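Local coordinates for protein, Family 18 Chitinase (Crocus vernus, PDB 3SIM) that probably hydrolyses the beta-1,4 linkages of chitin, as a plant family 18 glycosyl hydrolase built on a TIM barrel, at residues E5-P10 and F31-A36; S18-N23 and S261-E266; S47-F52 and D100-N105; Y185-Y190 and N204-K209; I217-G222 and H248-W253. One frame throughout, in Å; residues are numbered along the deposited sequence.

Interaction 1: residues E5-P10 and F31-A36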
# COMPACT_ATOMS: atom_id res chain seq x y z
N GLU A 5 4.31 4.51 -4.91
CA GLU A 5 3.52 5.72 -4.76
C GLU A 5 2.02 5.50 -4.52
O GLU A 5 1.32 5.16 -5.41
CB GLU A 5 3.71 6.64 -5.97
CG GLU A 5 3.11 8.00 -5.90
CD GLU A 5 3.94 9.06 -5.08
OE1 GLU A 5 4.98 8.75 -4.58
OE2 GLU A 5 3.54 10.17 -4.93
N TYR A 6 1.55 5.69 -3.30
CA TYR A 6 0.11 5.66 -3.03
C TYR A 6 -0.63 6.87 -3.71
O TYR A 6 -0.10 7.91 -3.75
CB TYR A 6 -0.22 5.50 -1.55
CG TYR A 6 0.12 4.13 -0.99
CD1 TYR A 6 -0.83 3.17 -0.78
CD2 TYR A 6 1.42 3.76 -0.79
CE1 TYR A 6 -0.47 1.92 -0.29
CE2 TYR A 6 1.78 2.55 -0.34
CZ TYR A 6 0.85 1.62 -0.08
OH TYR A 6 1.25 0.43 0.38
N ILE A 7 -1.80 6.64 -4.27
CA ILE A 7 -2.56 7.65 -4.98
C ILE A 7 -4.08 7.42 -5.00
O ILE A 7 -4.58 6.33 -5.07
CB ILE A 7 -2.02 7.88 -6.45
CG1 ILE A 7 -2.72 9.06 -7.17
CG2 ILE A 7 -2.23 6.71 -7.26
CD1 ILE A 7 -2.06 9.52 -8.32
N GLY A 8 -4.76 8.55 -5.03
CA GLY A 8 -6.18 8.68 -4.86
C GLY A 8 -6.86 8.95 -3.50
O GLY A 8 -8.03 8.93 -3.46
N TYR A 9 -6.08 9.14 -2.45
CA TYR A 9 -6.50 9.52 -1.13
C TYR A 9 -5.41 10.42 -0.47
O TYR A 9 -4.28 10.15 -0.61
CB TYR A 9 -6.78 8.29 -0.29
CG TYR A 9 -7.54 8.53 0.98
CD1 TYR A 9 -8.90 8.50 1.01
CD2 TYR A 9 -6.89 8.81 2.13
CE1 TYR A 9 -9.56 8.73 2.12
CE2 TYR A 9 -7.53 9.03 3.26
CZ TYR A 9 -8.87 9.00 3.26
OH TYR A 9 -9.47 9.22 4.42
N PRO A 10 -5.80 11.48 0.23
CA PRO A 10 -7.16 11.89 0.51
C PRO A 10 -7.95 12.29 -0.76
O PRO A 10 -7.38 12.54 -1.76
CB PRO A 10 -6.97 13.14 1.39
CG PRO A 10 -5.60 13.13 1.84
CD PRO A 10 -4.82 12.26 1.00
N PHE A 31 2.51 2.54 -8.92
CA PHE A 31 1.33 3.26 -8.45
C PHE A 31 0.44 2.34 -7.58
O PHE A 31 0.29 1.20 -7.89
CB PHE A 31 0.54 3.92 -9.59
CG PHE A 31 1.17 5.21 -10.12
CD1 PHE A 31 1.70 5.26 -11.39
CD2 PHE A 31 1.20 6.34 -9.38
CE1 PHE A 31 2.26 6.42 -11.85
CE2 PHE A 31 1.75 7.46 -9.85
CZ PHE A 31 2.28 7.51 -11.08
N VAL A 32 -0.07 2.83 -6.46
CA VAL A 32 -1.04 2.08 -5.68
C VAL A 32 -2.41 2.80 -5.42
O VAL A 32 -2.49 3.73 -4.65
CB VAL A 32 -0.42 1.46 -4.35
CG1 VAL A 32 -1.41 0.72 -3.56
CG2 VAL A 32 0.81 0.68 -4.60
N LEU A 33 -3.45 2.37 -6.09
CA LEU A 33 -4.75 3.04 -6.03
C LEU A 33 -5.46 2.91 -4.63
O LEU A 33 -5.65 1.85 -4.16
CB LEU A 33 -5.66 2.55 -7.15
CG LEU A 33 -5.27 2.75 -8.60
CD1 LEU A 33 -6.10 1.94 -9.54
CD2 LEU A 33 -5.33 4.21 -8.94
N SER A 34 -5.84 4.01 -4.03
CA SER A 34 -6.44 3.95 -2.73
C SER A 34 -7.82 4.60 -2.63
O SER A 34 -7.93 5.76 -2.79
CB SER A 34 -5.52 4.60 -1.69
OG SER A 34 -4.20 4.71 -2.07
N PHE A 35 -8.86 3.86 -2.32
CA PHE A 35 -8.92 2.47 -1.98
C PHE A 35 -10.13 1.73 -2.64
O PHE A 35 -11.06 2.32 -3.06
CB PHE A 35 -9.05 2.30 -0.46
CG PHE A 35 -7.90 2.83 0.35
CD1 PHE A 35 -6.87 2.03 0.68
CD2 PHE A 35 -7.89 4.12 0.79
CE1 PHE A 35 -5.85 2.49 1.41
CE2 PHE A 35 -6.85 4.60 1.54
CZ PHE A 35 -5.83 3.78 1.84
N ALA A 36 -10.05 0.42 -2.68
CA ALA A 36 -11.18 -0.44 -2.85
C ALA A 36 -11.55 -0.96 -1.47
O ALA A 36 -10.72 -1.43 -0.77
CB ALA A 36 -10.89 -1.55 -3.78

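Interaction 2: residues S18-N23 and S261-E266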
# COMPACT_ATOMS: atom_id res chain seq x y z
N SER A 18 -0.03 11.44 -14.42
CA SER A 18 0.86 12.27 -15.20
C SER A 18 1.39 13.50 -14.46
O SER A 18 2.29 14.10 -14.91
CB SER A 18 0.29 12.63 -16.57
OG SER A 18 -0.76 13.51 -16.48
N ASP A 19 0.76 13.87 -13.37
CA ASP A 19 1.31 14.87 -12.51
C ASP A 19 2.58 14.44 -11.73
O ASP A 19 3.32 15.24 -11.27
CB ASP A 19 0.27 15.46 -11.58
CG ASP A 19 -0.84 16.20 -12.29
OD1 ASP A 19 -0.71 16.71 -13.37
OD2 ASP A 19 -1.86 16.24 -11.72
N VAL A 20 2.74 13.15 -11.51
CA VAL A 20 3.81 12.63 -10.69
C VAL A 20 5.10 12.34 -11.46
O VAL A 20 5.11 11.59 -12.34
CB VAL A 20 3.34 11.40 -9.88
CG1 VAL A 20 4.45 10.84 -9.07
CG2 VAL A 20 2.17 11.74 -9.02
N PRO A 21 6.20 12.93 -11.03
CA PRO A 21 7.50 12.66 -11.65
C PRO A 21 7.89 11.18 -11.58
O PRO A 21 7.92 10.59 -10.55
CB PRO A 21 8.48 13.50 -10.84
CG PRO A 21 7.74 14.06 -9.75
CD PRO A 21 6.33 13.77 -9.84
N ILE A 22 8.19 10.62 -12.73
CA ILE A 22 8.61 9.26 -12.86
C ILE A 22 10.04 9.19 -13.43
O ILE A 22 10.27 9.51 -14.56
CB ILE A 22 7.62 8.47 -13.79
CG1 ILE A 22 6.19 8.43 -13.20
CG2 ILE A 22 8.13 7.14 -14.08
CD1 ILE A 22 5.14 8.10 -14.15
N ASN A 23 10.95 8.72 -12.61
CA ASN A 23 12.33 8.56 -12.96
C ASN A 23 12.52 7.29 -13.79
O ASN A 23 12.32 6.24 -13.31
CB ASN A 23 13.19 8.48 -11.71
CG ASN A 23 14.70 8.55 -12.00
OD1 ASN A 23 15.41 9.25 -11.35
ND2 ASN A 23 15.15 7.76 -12.89
N SER A 261 3.88 20.19 -1.85
CA SER A 261 5.33 20.28 -1.86
C SER A 261 5.91 20.19 -3.29
O SER A 261 7.08 20.02 -3.50
CB SER A 261 5.89 19.21 -0.94
OG SER A 261 5.48 17.94 -1.25
N ASP A 262 5.00 20.23 -4.23
CA ASP A 262 5.24 20.04 -5.64
C ASP A 262 5.99 18.74 -6.04
O ASP A 262 6.78 18.79 -6.90
CB ASP A 262 5.98 21.22 -6.25
CG ASP A 262 5.31 22.55 -5.99
OD1 ASP A 262 4.27 22.82 -6.58
OD2 ASP A 262 5.83 23.29 -5.17
N PHE A 263 5.77 17.64 -5.38
CA PHE A 263 6.41 16.39 -5.69
C PHE A 263 7.94 16.43 -5.51
O PHE A 263 8.64 15.64 -6.04
CB PHE A 263 5.99 15.92 -7.06
CG PHE A 263 4.49 15.91 -7.26
CD1 PHE A 263 3.71 15.02 -6.60
CD2 PHE A 263 3.87 16.84 -8.03
CE1 PHE A 263 2.36 15.03 -6.76
CE2 PHE A 263 2.50 16.84 -8.19
CZ PHE A 263 1.76 15.96 -7.56
N ARG A 264 8.42 17.37 -4.71
CA ARG A 264 9.84 17.45 -4.51
C ARG A 264 10.40 16.16 -3.87
O ARG A 264 11.40 15.68 -4.26
CB ARG A 264 10.25 18.71 -3.77
CG ARG A 264 10.30 18.66 -2.34
CD ARG A 264 11.43 19.52 -1.80
NE ARG A 264 11.15 20.93 -1.90
CZ ARG A 264 12.03 21.86 -2.23
NH1 ARG A 264 13.27 21.58 -2.49
NH2 ARG A 264 11.63 23.07 -2.30
N TYR A 265 9.67 15.61 -2.93
CA TYR A 265 10.06 14.40 -2.26
C TYR A 265 10.10 13.14 -3.15
O TYR A 265 10.97 12.41 -3.11
CB TYR A 265 9.43 14.28 -0.87
CG TYR A 265 9.73 15.52 0.04
CD1 TYR A 265 11.03 15.84 0.43
CD2 TYR A 265 8.72 16.35 0.47
CE1 TYR A 265 11.29 16.93 1.22
CE2 TYR A 265 8.98 17.43 1.29
CZ TYR A 265 10.24 17.73 1.65
OH TYR A 265 10.40 18.81 2.43
N GLU A 266 9.09 12.99 -4.00
CA GLU A 266 9.08 11.91 -4.98
C GLU A 266 10.33 11.96 -5.86
O GLU A 266 10.97 10.93 -6.11
CB GLU A 266 7.82 11.98 -5.85
CG GLU A 266 6.59 11.37 -5.20
CD GLU A 266 5.86 12.35 -4.30
OE1 GLU A 266 4.79 11.99 -3.78
OE2 GLU A 266 6.36 13.48 -4.12

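Interaction 3: residues S47-F52 and D100-N105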
# COMPACT_ATOMS: atom_id res chain seq x y z
N SER A 47 -20.69 -2.64 6.04
CA SER A 47 -19.94 -3.71 5.45
C SER A 47 -20.74 -4.65 4.54
O SER A 47 -21.87 -4.92 4.79
CB SER A 47 -19.04 -4.44 6.44
OG SER A 47 -19.67 -5.38 7.22
N THR A 48 -20.09 -5.11 3.49
CA THR A 48 -20.71 -5.94 2.46
C THR A 48 -20.17 -7.37 2.33
O THR A 48 -20.40 -8.03 1.35
CB THR A 48 -20.64 -5.32 1.11
OG1 THR A 48 -19.29 -5.23 0.72
CG2 THR A 48 -21.32 -3.94 1.06
N ASN A 49 -19.46 -7.83 3.32
CA ASN A 49 -18.91 -9.16 3.33
C ASN A 49 -18.00 -9.50 2.10
O ASN A 49 -18.20 -10.45 1.47
CB ASN A 49 -20.01 -10.20 3.54
CG ASN A 49 -19.48 -11.57 3.91
OD1 ASN A 49 -18.56 -11.65 4.66
ND2 ASN A 49 -20.02 -12.62 3.35
N GLY A 50 -17.05 -8.63 1.78
CA GLY A 50 -16.16 -8.83 0.68
C GLY A 50 -16.63 -8.46 -0.73
O GLY A 50 -15.96 -8.78 -1.65
N LYS A 51 -17.75 -7.77 -0.86
CA LYS A 51 -18.09 -7.19 -2.12
C LYS A 51 -17.45 -5.80 -2.30
O LYS A 51 -17.96 -4.85 -1.85
CB LYS A 51 -19.60 -7.14 -2.28
CG LYS A 51 -20.30 -8.47 -2.23
CD LYS A 51 -21.76 -8.35 -2.42
CE LYS A 51 -22.48 -9.60 -2.28
NZ LYS A 51 -22.35 -10.56 -3.33
N PHE A 52 -16.34 -5.74 -3.00
CA PHE A 52 -15.61 -4.51 -3.14
C PHE A 52 -16.26 -3.45 -4.02
O PHE A 52 -16.73 -3.74 -5.05
CB PHE A 52 -14.18 -4.83 -3.54
CG PHE A 52 -13.40 -5.40 -2.41
CD1 PHE A 52 -12.72 -4.56 -1.54
CD2 PHE A 52 -13.45 -6.73 -2.13
CE1 PHE A 52 -12.05 -5.07 -0.46
CE2 PHE A 52 -12.81 -7.23 -1.06
CZ PHE A 52 -12.08 -6.40 -0.23
N ASP A 100 -15.50 -18.60 3.79
CA ASP A 100 -15.82 -19.09 2.48
C ASP A 100 -16.61 -18.04 1.74
O ASP A 100 -16.34 -17.78 0.63
CB ASP A 100 -16.64 -20.40 2.51
CG ASP A 100 -15.80 -21.68 2.73
OD1 ASP A 100 -14.59 -21.74 2.58
OD2 ASP A 100 -16.38 -22.68 3.06
N SER A 101 -17.61 -17.45 2.38
CA SER A 101 -18.45 -16.44 1.76
C SER A 101 -17.73 -15.13 1.42
O SER A 101 -17.93 -14.61 0.40
CB SER A 101 -19.78 -16.23 2.48
OG SER A 101 -19.61 -15.54 3.64
N TRP A 102 -16.88 -14.65 2.32
CA TRP A 102 -16.07 -13.46 2.09
C TRP A 102 -15.10 -13.63 0.91
O TRP A 102 -15.15 -12.89 0.02
CB TRP A 102 -15.28 -13.04 3.35
CG TRP A 102 -14.71 -11.70 3.26
CD1 TRP A 102 -15.26 -10.56 3.73
CD2 TRP A 102 -13.47 -11.34 2.69
NE1 TRP A 102 -14.44 -9.54 3.50
CE2 TRP A 102 -13.35 -9.97 2.83
CE3 TRP A 102 -12.44 -12.03 2.05
CZ2 TRP A 102 -12.27 -9.28 2.35
CZ3 TRP A 102 -11.36 -11.31 1.57
CH2 TRP A 102 -11.30 -9.96 1.74
N VAL A 103 -14.37 -14.73 0.89
CA VAL A 103 -13.44 -15.05 -0.16
C VAL A 103 -14.15 -15.15 -1.55
O VAL A 103 -13.73 -14.56 -2.47
CB VAL A 103 -12.68 -16.35 0.13
CG1 VAL A 103 -11.92 -16.79 -1.06
CG2 VAL A 103 -11.75 -16.17 1.30
N SER A 104 -15.28 -15.82 -1.61
CA SER A 104 -16.01 -15.92 -2.87
C SER A 104 -16.41 -14.54 -3.41
O SER A 104 -16.20 -14.24 -4.54
CB SER A 104 -17.23 -16.80 -2.70
OG SER A 104 -18.03 -16.72 -3.82
N ASN A 105 -16.95 -13.70 -2.53
CA ASN A 105 -17.31 -12.34 -2.91
C ASN A 105 -16.10 -11.47 -3.34
O ASN A 105 -16.19 -10.77 -4.29
CB ASN A 105 -18.11 -11.62 -1.83
CG ASN A 105 -19.52 -12.22 -1.59
OD1 ASN A 105 -20.13 -12.73 -2.46
ND2 ASN A 105 -19.99 -12.10 -0.39
O HOH W 1 -22.59 -12.40 1.39

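Interaction 4: residues Y185-Y190 and N204-K209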
# COMPACT_ATOMS: atom_id res chain seq x y z
N TYR A 185 6.01 -1.17 5.16
CA TYR A 185 5.84 -0.88 6.57
C TYR A 185 5.65 0.61 6.71
O TYR A 185 6.27 1.34 6.07
CB TYR A 185 6.99 -1.38 7.45
CG TYR A 185 6.64 -1.71 8.85
CD1 TYR A 185 6.89 -0.83 9.89
CD2 TYR A 185 6.08 -2.92 9.17
CE1 TYR A 185 6.61 -1.15 11.20
CE2 TYR A 185 5.76 -3.24 10.44
CZ TYR A 185 6.00 -2.35 11.47
OH TYR A 185 5.65 -2.66 12.73
N GLN A 186 4.68 0.97 7.51
CA GLN A 186 4.22 2.33 7.71
C GLN A 186 5.03 3.02 8.87
O GLN A 186 4.58 3.15 9.99
CB GLN A 186 2.68 2.38 7.82
CG GLN A 186 1.83 1.92 6.64
CD GLN A 186 0.36 2.38 6.73
OE1 GLN A 186 -0.55 1.60 6.62
NE2 GLN A 186 0.18 3.64 6.94
N PHE A 187 6.23 3.44 8.56
CA PHE A 187 7.12 4.08 9.50
C PHE A 187 6.55 5.44 10.01
O PHE A 187 6.88 5.87 11.05
CB PHE A 187 8.58 4.13 9.03
CG PHE A 187 9.28 2.78 9.00
CD1 PHE A 187 9.91 2.27 10.10
CD2 PHE A 187 9.29 2.04 7.87
CE1 PHE A 187 10.51 1.05 10.05
CE2 PHE A 187 9.88 0.85 7.83
CZ PHE A 187 10.48 0.34 8.91
N LYS A 188 5.63 6.02 9.28
CA LYS A 188 5.01 7.26 9.74
C LYS A 188 4.18 7.08 11.04
O LYS A 188 3.89 7.99 11.69
CB LYS A 188 4.27 8.01 8.63
CG LYS A 188 3.28 7.26 7.85
CD LYS A 188 3.94 6.44 6.72
CE LYS A 188 2.95 5.74 5.86
NZ LYS A 188 1.72 6.11 6.24
N ALA A 189 3.92 5.84 11.41
CA ALA A 189 3.26 5.49 12.64
C ALA A 189 4.00 5.83 13.95
O ALA A 189 3.41 6.05 14.92
CB ALA A 189 2.77 4.08 12.62
N TYR A 190 5.31 5.86 13.90
CA TYR A 190 6.09 6.22 15.05
C TYR A 190 6.03 7.73 15.38
O TYR A 190 5.63 8.51 14.54
CB TYR A 190 7.52 5.75 14.87
CG TYR A 190 7.72 4.24 14.82
CD1 TYR A 190 7.77 3.48 15.96
CD2 TYR A 190 7.93 3.60 13.63
CE1 TYR A 190 7.98 2.16 15.92
CE2 TYR A 190 8.11 2.28 13.59
CZ TYR A 190 8.13 1.56 14.73
OH TYR A 190 8.34 0.27 14.68
N ASN A 204 15.28 -2.55 11.82
CA ASN A 204 15.78 -3.84 12.17
C ASN A 204 14.74 -4.69 12.95
O ASN A 204 14.67 -5.85 12.73
CB ASN A 204 17.16 -3.80 12.81
CG ASN A 204 18.28 -3.25 11.85
OD1 ASN A 204 18.55 -3.73 10.80
ND2 ASN A 204 18.93 -2.31 12.32
N ASN A 205 13.93 -4.07 13.78
CA ASN A 205 12.86 -4.73 14.49
C ASN A 205 11.81 -5.32 13.48
O ASN A 205 11.46 -6.44 13.59
CB ASN A 205 12.11 -3.80 15.43
CG ASN A 205 12.89 -3.38 16.70
OD1 ASN A 205 13.82 -3.99 17.13
ND2 ASN A 205 12.41 -2.33 17.30
N ALA A 206 11.41 -4.50 12.50
CA ALA A 206 10.49 -4.89 11.45
C ALA A 206 10.98 -6.07 10.55
O ALA A 206 10.23 -6.98 10.30
CB ALA A 206 10.17 -3.75 10.63
N ALA A 207 12.26 -6.01 10.18
CA ALA A 207 12.99 -7.03 9.44
C ALA A 207 13.05 -8.38 10.16
O ALA A 207 12.86 -9.36 9.57
CB ALA A 207 14.40 -6.56 9.10
N SER A 208 13.28 -8.38 11.46
CA SER A 208 13.18 -9.45 12.33
C SER A 208 11.74 -9.96 12.54
O SER A 208 11.67 -11.14 12.47
CB SER A 208 13.75 -9.09 13.71
OG SER A 208 15.08 -8.70 13.57
N LYS A 209 10.73 -9.13 12.76
CA LYS A 209 9.41 -9.61 13.00
C LYS A 209 8.95 -10.36 11.72
O LYS A 209 8.47 -11.44 11.81
CB LYS A 209 8.47 -8.44 13.31
CG LYS A 209 8.41 -7.85 14.73
CD LYS A 209 7.59 -6.57 14.82
CE LYS A 209 8.34 -5.34 14.33
NZ LYS A 209 7.66 -4.06 14.49

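Interaction 5: residues I217-G222 and H248-W253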
# COMPACT_ATOMS: atom_id res chain seq x y z
N ILE A 217 11.17 0.77 3.45
CA ILE A 217 11.04 1.98 4.25
C ILE A 217 10.02 2.97 3.64
O ILE A 217 9.67 2.84 2.54
CB ILE A 217 12.35 2.62 4.63
CG1 ILE A 217 13.07 3.17 3.39
CG2 ILE A 217 13.25 1.68 5.45
CD1 ILE A 217 14.38 3.90 3.64
N SER A 218 9.62 3.96 4.41
CA SER A 218 8.57 4.87 3.99
C SER A 218 8.54 6.23 4.69
O SER A 218 9.04 6.38 5.73
CB SER A 218 7.21 4.17 4.13
OG SER A 218 6.88 3.96 5.42
N PHE A 219 7.87 7.17 4.08
CA PHE A 219 7.52 8.45 4.65
C PHE A 219 6.16 9.00 4.13
O PHE A 219 5.71 8.61 3.11
CB PHE A 219 8.63 9.50 4.47
CG PHE A 219 8.97 9.84 3.04
CD1 PHE A 219 8.26 10.77 2.34
CD2 PHE A 219 10.04 9.24 2.41
CE1 PHE A 219 8.62 11.08 1.03
CE2 PHE A 219 10.38 9.56 1.11
CZ PHE A 219 9.67 10.46 0.43
N SER A 220 5.62 9.95 4.85
CA SER A 220 4.42 10.68 4.52
C SER A 220 4.73 12.12 4.11
O SER A 220 5.60 12.72 4.62
CB SER A 220 3.40 10.68 5.66
OG SER A 220 2.43 11.66 5.57
N THR A 221 4.01 12.59 3.13
CA THR A 221 4.05 13.95 2.67
C THR A 221 2.83 14.77 3.19
O THR A 221 2.55 15.80 2.72
CB THR A 221 4.24 13.98 1.13
OG1 THR A 221 3.06 13.50 0.50
CG2 THR A 221 5.56 13.19 0.72
N GLY A 222 2.10 14.21 4.14
CA GLY A 222 0.90 14.77 4.74
C GLY A 222 1.12 15.96 5.67
O GLY A 222 2.19 16.22 6.07
N HIS A 248 15.46 -2.33 0.40
CA HIS A 248 14.53 -2.95 -0.55
C HIS A 248 13.78 -2.02 -1.49
O HIS A 248 13.45 -2.38 -2.57
CB HIS A 248 13.57 -3.91 0.15
CG HIS A 248 14.25 -5.01 0.88
ND1 HIS A 248 14.87 -6.05 0.25
CD2 HIS A 248 14.41 -5.23 2.20
CE1 HIS A 248 15.39 -6.85 1.13
NE2 HIS A 248 15.14 -6.37 2.32
N GLY A 249 13.48 -0.84 -0.99
CA GLY A 249 12.74 0.20 -1.67
C GLY A 249 12.13 1.27 -0.77
O GLY A 249 12.23 1.23 0.42
N ILE A 250 11.51 2.26 -1.38
CA ILE A 250 10.85 3.33 -0.66
C ILE A 250 9.37 3.50 -1.07
O ILE A 250 9.05 3.56 -2.23
CB ILE A 250 11.55 4.70 -0.83
CG1 ILE A 250 12.98 4.68 -0.33
CG2 ILE A 250 10.73 5.81 -0.21
CD1 ILE A 250 13.84 5.65 -0.91
N ALA A 251 8.52 3.59 -0.09
CA ALA A 251 7.09 3.83 -0.27
C ALA A 251 6.59 5.23 0.22
O ALA A 251 6.89 5.67 1.29
CB ALA A 251 6.33 2.77 0.39
N VAL A 252 5.79 5.87 -0.57
CA VAL A 252 5.31 7.19 -0.23
C VAL A 252 3.74 7.32 -0.10
O VAL A 252 3.03 6.86 -0.95
CB VAL A 252 5.88 8.21 -1.22
CG1 VAL A 252 5.36 9.59 -0.95
CG2 VAL A 252 7.38 8.18 -1.30
N TRP A 253 3.26 7.93 0.97
CA TRP A 253 1.87 8.28 1.25
C TRP A 253 1.73 9.84 1.28
O TRP A 253 2.14 10.46 2.17
CB TRP A 253 1.43 7.63 2.58
CG TRP A 253 1.01 6.19 2.58
CD1 TRP A 253 -0.24 5.71 2.40
CD2 TRP A 253 1.83 5.04 2.80
NE1 TRP A 253 -0.24 4.37 2.44
CE2 TRP A 253 1.01 3.93 2.71
CE3 TRP A 253 3.18 4.85 3.06
CZ2 TRP A 253 1.49 2.65 2.87
CZ3 TRP A 253 3.65 3.58 3.20
CH2 TRP A 253 2.81 2.50 3.12

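Interaction 1: residues E5-P10 and F31-A36
V32 lies against one face of the Y6 ring: its CB is 4.2 Å from the centroid of that ring, and its CG1 approaches Y6 CE1 to 3.6 Å. Y6 CG is anti to the carbonyl carbon (chi1 -69°), which lays the ring alongside V32. Both side chains leave paired positions of the parallel strands 2-7 and 28-37 toward the barrel interior, where Y6 OH hydrogen-bonds to S160 and N184. On the helix-facing side, I7 CG2 packs on F31 CD2 at 4.0 Å. Past the end of strand 2-7, the edge of the F35 ring meets the face of Y9, planes 64° apart. Between the strands, the backbone does the polar work: V32 N bonds to E5 O at 2.9 Å, I7 N to V32 O, and S34 N to I7 O at 2.8 Å. At G8, a CB would be pressed onto S34 O, and the positive phi also calls for glycine. A phenylalanine at Y6 would keep the packing on V32 but would probably leave S160 and N184 without their shared hydroxyl partner. Main-chain bonds thus set the strand pairing, while the tyrosine carries a hydroxyl past the apolar V32 side chain into the polar barrel centre.

Interaction 2: residues S18-N23 and S261-E266
F263 meets P21 at CB and V20 at the ring, and with 76 Å² buried it carries this contact. Its CB sits 3.5 Å from P21 CD, the two side chains crossing at about a right angle. The ring is swung across the V20-P21 corner because CG is anti to the carbonyl carbon (chi1 -51°), and there V20 CG2 reaches F263 CE1 at 4.0 Å. The carbonyl oxygen of D19 lies over one ring face, 3.6 Å from F263 CE2. Proline suits its place, offering a compact, rigid apolar surface; its CG also comes to 4.4 Å from E266 CB, one turn along the helix. F263 is the N-cap of helix 264-274 and directly follows D262, the C-prime residue of the Schellman motif that ends the preceding helix. An alanine in place of F263 would probably open a gap beside V20 and P21 and leave the loop less firmly held to the helix start. No hydrogen bond joins the two segments, and E266 directs OE1 to S258 instead. The contact therefore rests on apolar packing, with the D19 carbonyl over the ring and no bond to fix its direction.

Interaction 3: residues S47-F52 and D100-N105
N105 faces the loop 47-52 from the first turns of helix 99-116 and meets it along its whole side chain. Its CB lies 3.5 Å from N49 O, with K51 CG alongside, and its CG sits between N49 O and K51 NZ. At the tip, ND2 donates to N49 O at 3.1 Å, nearly straight (167°), with the acceptor in the amide plane, and a water accepts from both N105 ND2 and N49 ND2. OD1 takes a hydrogen bond from K51 NZ at 3.2 Å, the lysine nitrogen standing well above the carbonyl plane. Asparagine suits this place, offering donor and acceptor at once. With N49 CG anti to its backbone N (chi1 -165°), N49 ND2 donates to S101 OG at 3.0 Å, which also bonds to S98, and N49 OD1 accepts from A97 N. G50 CA lies over the five-membered ring of W102, 3.6 Å from its centroid; a CB here would clash with W102 O, so glycine suits. F52 CZ meets W102 CZ2 at 3.9 Å, and W102 NE1 bonds to D38. The loop between strands 28-37 and 53-54 packs on the start of helix 99-116, and W102 reaches on to helix 134-150.

Interaction 4: residues Y185-Y190 and N204-K209
Y185 and A206 mark the nearest approach of the two backbones, with CA atoms 7.8 Å apart, where the loop after strand 182-184, with its short 3-10 turn at 187-189, faces the last turns of helix 196-209. Side chains bridge that distance. The methyl of A206 stands almost exactly on the normal of the Y185 ring, its CB 4.2 Å from the ring centroid and 1° off that normal, a CH-pi contact over the centre of the face. A small residue suits this site, since it lets the tyrosine ring lie close to the helix. The same methyl also touches a second aromatic group, A206 CB being 4.4 Å from F187 CZ. The Y185 ring is carried toward the helix because CG is anti to the backbone N (chi1 -152°), and its CD1 in turn lies over the face of the F187 ring. Beside the apolar patch lies a polar cluster. K209, one turn on from A206, bends at chi3 (-79°) and brings NZ to 3.0 Å from Y185 OH. Both groups are directed at one acid: K209 NZ forms a salt bridge with D166 OD2, and Y185 OH hydrogen-bonds to that same oxygen. The carboxylate is likely to steady the lysine and the phenol together. On the inner side, Y185 O and F187 N both bond to S218 OG of strand 215-220, while Y190 stacks on Y202 of helix 196-209, so the loop lies between this outer helix and the strand that follows it in the chain.

Interaction 5: residues I217-G222 and H248-W253
I217 and I250 start the strand pairing that closes a beta-alpha-beta unit, in which strand 215-220 leads through helix 230-243 to the parallel strand 250-253. The pairing opens with I217 N bonding to G249 O at 3.2 Å and A251 N to I217 O at 3.0 Å. F219 N to A251 O and W253 N to F219 O are weak hydrogen bonds, both 3.3 Å, and T221 N to W253 O, at 3.0 Å, ends the series. On the face turned to the helices, F219 holds its CG between the backbone N and the carbonyl carbon (chi1 62°), which brings the ring across to the neighbouring strand. There V252 CG2 sits over its face, 3.7 Å from F219 CZ, and I250 CG2 touches F219 CE2 at 4.0 Å. Beta-branched residues suit these positions, being at ease in extended strands and broad enough to pack against a ring. Strand 250-253 also pairs with strand 2-7, so it closes the TIM barrel between the first strand and strand 215-220. The other face looks into the barrel: S218 CB meets the edge of the W253 indole, 3.7 Å from CZ3 of W253, while the serine hydroxyl is held by the 185-190 loop. That indole stacks on Y6. A tryptophan in this interior position is consistent with the aromatic-lined sugar-binding cleft of family 18 enzymes. At the last bridged residue, S220 OG accepts from G222 N at 2.9 Å, an ST turn at the end of the strand.

Interactions 1 and 5 are the core contacts: parallel strand pairs on either side of the barrel closure, joined through the pairing of strands 2-7 and 250-253 and by the stacked Y6 and W253. Interaction 4 is buried but lies farther out, linking a loop to a helix through aromatic packing and an acid-bound lysine; it shares S218 with interaction 5. Interactions 2 and 3 are partly buried and lie on opposite sides of the chain's centre, about 36 Å apart between centres. Interaction 2 is apolar, without hydrogen bonds between its segments, and meets interaction 1 where E5 and E266 come close, probably sharing a proton. Interaction 3 combines side-chain amides and a water with packing on W102.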